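PDB 4CJX: C-1-tetrahydrofolate synthase, cytoplasmic, putative from Trypanosoma brucei, which probably interconverts one-carbon forms of tetrahydrofolate, acting as an NADP-dependent methylenetetrahydrofolate dehydrogenase and as a methenyltetrahydrofolate cyclohydrolase. Local coordinates for residues R55-L59 with T308-F312; A237-V243 with V274-C278; T61-G65 with V91-V97. All blocks are in the same frame, centred on the assembly; numbering follows the deposited sequence.

Interaction 1 of 3, residues R55-L59 with T308-F312; sequences RRPGL and TLTMF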
loop_
_atom_site.group_PDB
_atom_site.type_symbol
_atom_site.label_atom_id
_atom_site.label_comp_id
_atom_site.label_asym_id
_atom_site.label_seq_id
_atom_site.Cartn_x
_atom_site.Cartn_y
_atom_site.Cartn_z
ATOM N N ARG B 55 -4.979 -0.665 36.608
ATOM C CA ARG B 55 -4.969 -1.063 35.197
ATOM C C ARG B 55 -3.569 -1.042 34.605
ATOM O O ARG B 55 -2.708 -0.261 35.018
ATOM C CB ARG B 55 -5.902 -0.166 34.388
ATOM C CG ARG B 55 -7.346 -0.267 34.848
ATOM C CD ARG B 55 -8.241 0.811 34.259
ATOM N NE ARG B 55 -9.609 0.643 34.748
ATOM C CZ ARG B 55 -10.471 -0.268 34.295
ATOM N NH1 ARG B 55 -10.137 -1.099 33.309
ATOM N NH2 ARG B 55 -11.677 -0.353 34.827
ATOM N N ARG B 56 -3.345 -1.920 33.641
ATOM C CA ARG B 56 -2.068 -1.991 32.964
ATOM C C ARG B 56 -2.193 -2.750 31.645
ATOM O O ARG B 56 -3.036 -3.632 31.524
ATOM C CB ARG B 56 -0.997 -2.627 33.868
ATOM C CG ARG B 56 -1.165 -4.110 34.153
ATOM C CD ARG B 56 -0.288 -4.562 35.321
ATOM N NE ARG B 56 -0.096 -6.019 35.289
ATOM C CZ ARG B 56 1.018 -6.675 35.635
ATOM N NH1 ARG B 56 2.111 -6.037 36.072
ATOM N NH2 ARG B 56 1.045 -8.001 35.533
ATOM N N PRO B 57 -1.346 -2.396 30.652
ATOM C CA PRO B 57 -1.409 -2.983 29.310
ATOM C C PRO B 57 -1.281 -4.506 29.323
ATOM O O PRO B 57 -0.434 -5.047 30.048
ATOM C CB PRO B 57 -0.202 -2.373 28.602
ATOM C CG PRO B 57 0.131 -1.142 29.387
ATOM C CD PRO B 57 -0.219 -1.456 30.790
ATOM N N GLY B 58 -2.113 -5.173 28.529
ATOM C CA GLY B 58 -2.124 -6.616 28.391
ATOM C C GLY B 58 -1.775 -7.030 26.958
ATOM O O GLY B 58 -2.378 -6.584 25.977
ATOM N N LEU B 59 -0.777 -7.883 26.839
ATOM C CA LEU B 59 -0.321 -8.354 25.552
ATOM C C LEU B 59 -0.618 -9.837 25.431
ATOM O O LEU B 59 -0.277 -10.634 26.319
ATOM C CB LEU B 59 1.178 -8.131 25.419
ATOM C CG LEU B 59 1.790 -8.862 24.212
ATOM C CD1 LEU B 59 1.260 -8.286 22.904
ATOM C CD2 LEU B 59 3.304 -8.790 24.287
ATOM N N THR B 308 1.193 -1.373 21.876
ATOM C CA THR B 308 0.346 -1.917 22.921
ATOM C C THR B 308 0.024 -0.881 24.007
ATOM O O THR B 308 -1.130 -0.763 24.442
ATOM C CB THR B 308 1.016 -3.172 23.526
ATOM O OG1 THR B 308 1.230 -4.156 22.486
ATOM C CG2 THR B 308 0.178 -3.737 24.645
ATOM N N LEU B 309 1.028 -0.110 24.417
ATOM C CA LEU B 309 0.809 0.980 25.369
ATOM C C LEU B 309 -0.084 2.064 24.767
ATOM O O LEU B 309 -0.953 2.582 25.455
ATOM C CB LEU B 309 2.136 1.577 25.841
ATOM C CG LEU B 309 2.092 2.645 26.936
ATOM C CD1 LEU B 309 1.508 2.123 28.242
ATOM C CD2 LEU B 309 3.498 3.175 27.166
ATOM N N THR B 310 0.118 2.388 23.488
ATOM C CA THR B 310 -0.769 3.314 22.783
ATOM C C THR B 310 -2.206 2.784 22.762
ATOM O O THR B 310 -3.157 3.528 23.067
ATOM C CB THR B 310 -0.254 3.648 21.371
ATOM O OG1 THR B 310 1.033 4.262 21.485
ATOM C CG2 THR B 310 -1.167 4.609 20.670
ATOM N N MET B 311 -2.370 1.494 22.466
ATOM C CA MET B 311 -3.713 0.876 22.447
ATOM C C MET B 311 -4.328 0.852 23.860
ATOM O O MET B 311 -5.506 1.158 24.042
ATOM C CB MET B 311 -3.659 -0.523 21.816
ATOM C CG MET B 311 -3.257 -0.496 20.337
ATOM S SD MET B 311 -2.198 -1.877 19.792
ATOM C CE MET B 311 -3.471 -3.080 19.449
ATOM N N PHE B 312 -3.514 0.523 24.858
ATOM C CA PHE B 312 -3.944 0.578 26.244
ATOM C C PHE B 312 -4.501 1.965 26.560
ATOM O O PHE B 312 -5.631 2.080 27.023
ATOM C CB PHE B 312 -2.788 0.225 27.177
ATOM C CG PHE B 312 -3.072 0.473 28.629
ATOM C CD1 PHE B 312 -3.935 -0.357 29.335
ATOM C CD2 PHE B 312 -2.478 1.530 29.299
ATOM C CE1 PHE B 312 -4.198 -0.150 30.686
ATOM C CE2 PHE B 312 -2.742 1.752 30.644
ATOM C CZ PHE B 312 -3.603 0.911 31.344
#
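P57 lies flat over the ring of F312, its CD 3.9 Å from the ring centroid and only 4° off the normal, a CH-pi contact of near-ideal direction. P57 N stands above the same face, displaced toward the rim and 3.5 Å from F312 CD1, while the carbonyl carbon of R56 approaches F312 CE1 obliquely, at 3.4 Å. At the far end of the ring R55 CB reaches the edge in plane, 4.0 Å from F312 CZ, before its extended arm leads away. F312 CG is anti to the backbone N (chi1 170°), which carries the ring off the helix and against residues 55-57. H116 meets the same ring edge-to-face.

In this two-domain fold the contact ties the lead-in to strand 58-64, in the family's catalytic region, to helix 296-316, the last helix of the chain, in the family's NAD(P)-binding region, which packs beside the three-stranded sheet of strands 58-64, 87-93 and 117-120.

Apolar packing widens the seat of the proline. P57 CG touches F312 CG and, at 3.7 Å, L309 CD1; P57 and L309 lie side by side and point the same way, with the leucine also resting on L41, V45 and L48 of helix 30-51. One turn before F312, T308 CG2 lies 4.1 Å from G58 O.

No hydrogen bond joins the two segments. T308 OG1 is engaged with S117 OG and with L304 O in its own helix, while L59 CD1 approaches this hydroxyl to 4.2 Å, crossing the threonine at about a right angle.

Interaction 2 of 3, residues A237-V243 with V274-C278; sequences AGQPGLV and VGDVC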
loop_
_atom_site.group_PDB
_atom_site.type_symbol
_atom_site.label_atom_id
_atom_site.label_comp_id
_atom_site.label_asym_id
_atom_site.label_seq_id
_atom_site.Cartn_x
_atom_site.Cartn_y
_atom_site.Cartn_z
ATOM N N ALA B 237 14.364 -8.919 2.688
ATOM C CA ALA B 237 14.071 -9.974 1.725
ATOM C C ALA B 237 14.303 -11.364 2.288
ATOM O O ALA B 237 13.814 -12.312 1.724
ATOM C CB ALA B 237 14.915 -9.773 0.470
ATOM N N GLY B 238 15.077 -11.493 3.369
ATOM C CA GLY B 238 15.306 -12.805 4.003
ATOM C C GLY B 238 16.159 -13.688 3.122
ATOM O O GLY B 238 15.801 -14.821 2.808
ATOM N N GLN B 239 17.292 -13.137 2.701
ATOM C CA GLN B 239 18.199 -13.812 1.801
ATOM C C GLN B 239 19.590 -13.403 2.224
ATOM O O GLN B 239 20.012 -12.294 1.943
ATOM C CB GLN B 239 17.969 -13.354 0.363
ATOM C CG GLN B 239 18.862 -14.038 -0.653
ATOM C CD GLN B 239 18.441 -15.459 -0.854
ATOM O OE1 GLN B 239 17.309 -15.728 -1.261
ATOM N NE2 GLN B 239 19.316 -16.381 -0.537
ATOM N N PRO B 240 20.320 -14.301 2.901
ATOM C CA PRO B 240 21.636 -13.896 3.397
ATOM C C PRO B 240 22.626 -13.561 2.295
ATOM O O PRO B 240 22.730 -14.272 1.296
ATOM C CB PRO B 240 22.108 -15.128 4.179
ATOM C CG PRO B 240 20.881 -15.939 4.425
ATOM C CD PRO B 240 20.022 -15.709 3.224
ATOM N N GLY B 241 23.359 -12.476 2.486
ATOM C CA GLY B 241 24.352 -12.058 1.507
ATOM C C GLY B 241 23.775 -11.518 0.218
ATOM O O GLY B 241 24.476 -11.433 -0.785
ATOM N N LEU B 242 22.499 -11.142 0.229
ATOM C CA LEU B 242 21.876 -10.638 -0.973
ATOM C C LEU B 242 22.488 -9.294 -1.367
ATOM O O LEU B 242 22.804 -9.092 -2.528
ATOM C CB LEU B 242 20.365 -10.458 -0.778
ATOM C CG LEU B 242 19.626 -9.739 -1.913
ATOM C CD1 LEU B 242 19.697 -10.601 -3.157
ATOM C CD2 LEU B 242 18.164 -9.496 -1.542
ATOM N N VAL B 243 22.606 -8.386 -0.408
ATOM C CA VAL B 243 23.150 -7.058 -0.666
ATOM C C VAL B 243 24.664 -7.065 -0.492
ATOM O O VAL B 243 25.176 -7.005 0.634
ATOM C CB VAL B 243 22.507 -5.973 0.226
ATOM C CG1 VAL B 243 23.084 -4.589 -0.078
ATOM C CG2 VAL B 243 20.992 -5.989 0.040
ATOM N N VAL B 274 21.404 -14.676 10.096
ATOM C CA VAL B 274 22.241 -13.929 9.168
ATOM C C VAL B 274 21.360 -12.923 8.429
ATOM O O VAL B 274 20.263 -13.272 7.935
ATOM C CB VAL B 274 22.964 -14.864 8.164
ATOM C CG1 VAL B 274 23.879 -14.078 7.251
ATOM C CG2 VAL B 274 23.808 -15.909 8.885
ATOM N N GLY B 275 21.852 -11.682 8.363
ATOM C CA GLY B 275 21.159 -10.600 7.725
ATOM C C GLY B 275 21.264 -10.698 6.220
ATOM O O GLY B 275 22.016 -11.546 5.689
ATOM N N ASP B 276 20.536 -9.813 5.537
ATOM C CA ASP B 276 20.597 -9.698 4.074
ATOM C C ASP B 276 21.879 -9.060 3.545
ATOM O O ASP B 276 22.235 -9.254 2.380
ATOM C CB ASP B 276 19.417 -8.850 3.572
ATOM C CG ASP B 276 18.082 -9.566 3.679
ATOM O OD1 ASP B 276 17.974 -10.691 4.230
ATOM O OD2 ASP B 276 17.120 -8.998 3.188
ATOM N N VAL B 277 22.556 -8.279 4.389
ATOM C CA VAL B 277 23.674 -7.456 3.943
ATOM C C VAL B 277 25.032 -8.106 4.248
ATOM O O VAL B 277 25.240 -8.651 5.333
ATOM C CB VAL B 277 23.625 -6.070 4.628
ATOM C CG1 VAL B 277 24.818 -5.209 4.230
ATOM C CG2 VAL B 277 22.317 -5.339 4.280
ATOM N N CYS B 278 25.941 -8.047 3.278
ATOM C CA CYS B 278 27.372 -8.352 3.512
ATOM C C CYS B 278 28.002 -7.243 4.352
ATOM O O CYS B 278 28.632 -6.317 3.841
ATOM C CB CYS B 278 28.116 -8.546 2.188
ATOM S SG CYS B 278 27.360 -9.845 1.178
#
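D276 plugs its carboxylate into the bend formed by residues 237-239, where three successive backbone N-H groups close on it. OD2 takes A237 N at 2.8 Å and G238 N at 3.2 Å, both through the syn lone pair, and S235 OG adds a further bond to this oxygen. OD1 receives Q239 N at 3.0 Å, but from above, 51° out of the carboxylate plane. With CG beside its own backbone N (chi1 -71°) and OD1 nearly eclipsed with CA, the aspartate presents both oxygens to the bend. Its negative charge is probably eased by these donors.

Beyond the bend, Q239 to L242 make a type II turn, with G241 at positive phi in its third position. P240 packs its ring beside V274, CB 3.7 Å from V274 CG1, the branch anti to the valine's backbone N. C278 SG lies 3.7 Å from G241 CA.

The backbones of V243 and V277 form a single bridge: V243 N gives a bond to D276 O, and V243 O accepts C278 N at 2.9 Å in a nearly straight bond (171° at the hydrogen). Their side chains touch lightly, V243 CB to V277 CG2.

Within the NAD(P)-binding region, the loop following strand 232-235 is thus fastened to the link from strand 271-274 to helix 279-282, with C278 at the N-cap of that helix. D256, ending strand 253-256, takes D276 N and V277 N on its carboxylate. L242 and V243 rest on L190 of strand 186-190, P240 leans on strand 260-263, and A237 touches S216, an NADP(+)-binding residue.

Interaction 3 of 3, residues T61-G65 with V91-V97; sequences TIICG and VELPANV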
loop_
_atom_site.group_PDB
_atom_site.type_symbol
_atom_site.label_atom_id
_atom_site.label_comp_id
_atom_site.label_asym_id
_atom_site.label_seq_id
_atom_site.Cartn_x
_atom_site.Cartn_y
_atom_site.Cartn_z
ATOM N N THR B 61 0.230 -13.105 23.009
ATOM C CA THR B 61 0.932 -13.743 21.881
ATOM C C THR B 61 0.522 -15.207 21.683
ATOM O O THR B 61 0.572 -16.006 22.615
ATOM C CB THR B 61 2.451 -13.718 22.086
ATOM O OG1 THR B 61 2.751 -14.325 23.339
ATOM C CG2 THR B 61 2.990 -12.289 22.067
ATOM N N ILE B 62 0.139 -15.536 20.455
ATOM C CA ILE B 62 -0.245 -16.866 20.051
ATOM C C ILE B 62 0.831 -17.420 19.134
ATOM O O ILE B 62 1.166 -16.817 18.130
ATOM C CB ILE B 62 -1.573 -16.843 19.274
ATOM C CG1 ILE B 62 -2.711 -16.284 20.149
ATOM C CG2 ILE B 62 -1.914 -18.233 18.762
ATOM C CD1 ILE B 62 -4.004 -16.044 19.391
ATOM N N ILE B 63 1.376 -18.573 19.492
ATOM C CA ILE B 63 2.299 -19.285 18.635
ATOM C C ILE B 63 1.712 -20.648 18.285
ATOM O O ILE B 63 1.201 -21.358 19.152
ATOM C CB ILE B 63 3.699 -19.388 19.281
ATOM C CG1 ILE B 63 4.678 -20.113 18.347
ATOM C CG2 ILE B 63 3.647 -20.113 20.618
ATOM C CD1 ILE B 63 6.120 -20.056 18.820
ATOM N N CYS B 64 1.741 -20.977 16.997
ATOM C CA CYS B 64 1.334 -22.283 16.508
ATOM C C CYS B 64 2.596 -23.042 16.085
ATOM O O CYS B 64 3.427 -22.507 15.350
ATOM C CB CYS B 64 0.398 -22.147 15.305
ATOM S SG CYS B 64 -1.166 -21.293 15.614
ATOM N N GLY B 65 2.732 -24.280 16.554
ATOM C CA GLY B 65 3.847 -25.137 16.190
ATOM C C GLY B 65 5.091 -24.814 16.986
ATOM O O GLY B 65 5.038 -24.103 17.989
ATOM N N VAL B 91 -0.381 -17.935 24.544
ATOM C CA VAL B 91 -1.088 -19.111 24.044
ATOM C C VAL B 91 -0.127 -19.908 23.184
ATOM O O VAL B 91 0.636 -19.315 22.413
ATOM C CB VAL B 91 -2.333 -18.733 23.214
ATOM C CG1 VAL B 91 -3.032 -19.984 22.683
ATOM C CG2 VAL B 91 -3.302 -17.874 24.025
ATOM N N GLU B 92 -0.166 -21.233 23.321
ATOM C CA GLU B 92 0.600 -22.159 22.480
ATOM C C GLU B 92 -0.328 -23.205 21.904
ATOM O O GLU B 92 -0.984 -23.947 22.651
ATOM C CB GLU B 92 1.677 -22.889 23.277
ATOM C CG GLU B 92 2.841 -22.019 23.703
ATOM C CD GLU B 92 2.570 -21.265 24.988
ATOM O OE1 GLU B 92 2.206 -21.899 25.989
ATOM O OE2 GLU B 92 2.729 -20.027 24.998
ATOM N N LEU B 93 -0.362 -23.289 20.578
ATOM C CA LEU B 93 -1.188 -24.262 19.886
ATOM C C LEU B 93 -0.271 -25.194 19.086
ATOM O O LEU B 93 0.866 -24.822 18.766
ATOM C CB LEU B 93 -2.179 -23.525 18.969
ATOM C CG LEU B 93 -3.158 -22.569 19.676
ATOM C CD1 LEU B 93 -3.738 -21.543 18.707
ATOM C CD2 LEU B 93 -4.269 -23.338 20.385
ATOM N N PRO B 94 -0.757 -26.399 18.753
ATOM C CA PRO B 94 0.052 -27.348 18.015
ATOM C C PRO B 94 0.109 -27.021 16.542
ATOM O O PRO B 94 -0.708 -26.228 16.036
ATOM C CB PRO B 94 -0.687 -28.670 18.226
ATOM C CG PRO B 94 -2.111 -28.278 18.374
ATOM C CD PRO B 94 -2.105 -26.924 19.033
ATOM N N ALA B 95 1.053 -27.644 15.847
ATOM C CA ALA B 95 1.181 -27.437 14.403
ATOM C C ALA B 95 -0.145 -27.766 13.744
ATOM O O ALA B 95 -0.568 -27.084 12.805
ATOM C CB ALA B 95 2.300 -28.295 13.818
ATOM N N ASN B 96 -0.782 -28.791 14.306
ATOM C CA ASN B 96 -2.103 -29.318 13.936
ATOM C C ASN B 96 -3.285 -28.394 13.934
ATOM O O ASN B 96 -4.316 -28.743 13.364
ATOM C CB ASN B 96 -2.531 -30.369 14.969
ATOM C CG ASN B 96 -1.618 -31.540 15.008
ATOM O OD1 ASN B 96 -0.453 -31.417 15.373
ATOM N ND2 ASN B 96 -2.128 -32.690 14.627
ATOM N N VAL B 97 -3.194 -27.284 14.653
ATOM C CA VAL B 97 -4.402 -26.589 15.071
ATOM C C VAL B 97 -5.418 -26.420 13.922
ATOM O O VAL B 97 -5.057 -26.151 12.777
ATOM C CB VAL B 97 -4.080 -25.261 15.800
ATOM C CG1 VAL B 97 -3.460 -24.231 14.858
ATOM C CG2 VAL B 97 -5.328 -24.721 16.496
#
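L93 N binds I63 O at 2.9 Å, the donor nearly in line with the C=O, as one rung of a parallel ladder between strands 58-64 and 87-93. These strands are the two arms of a right-handed beta-alpha-beta crossover through helix 68-83, in the catalytic region of the family. T61 O takes V91 N, V91 O takes I63 N, and the last rung, G65 N to L93 O, carries the pairing just past the end of strand 58-64. The axes diverge by only 15°.

On the face of I62, C64, V91 and L93 the packing is apolar and backed by helix 99-110. I62 runs alongside V91, its CG1 3.9 Å from V91 CB, and its other branch, CG2, meets L93 CD1 at 3.8 Å. On the opposite face I63 CG2, held between its backbone N and carbonyl carbon, touches E92 CG at 3.7 Å. The E92 chain bends at chi2 (84°), and its OE2 forms a salt bridge with R78 of helix 68-83, whose NE also bonds T61 OG1.

Past the strand, the type I turn P94-V97 folds V97 back, bringing its CG1 to 3.8 Å from C64 SG.

Interactions 1 and 3 share strand 58-64: residues 55-59 enter it and residues 61-65 leave it, with the two contact centres about 23 Å apart. Interaction 3 pairs that strand with its neighbour 87-93 inside the three-stranded sheet, whereas interaction 1 reaches 249 residues onward to helix 296-316. Interaction 2 lies in the NAD(P)-binding region, its centre about 34 Å from that of interaction 1 and 29 Å from that of interaction 3. Along the chain interaction 3 closes before interaction 2 opens, and both are nested within the span closed by interaction 1. Each region therefore has its own local contact, while the C-terminal helix joins one to the other.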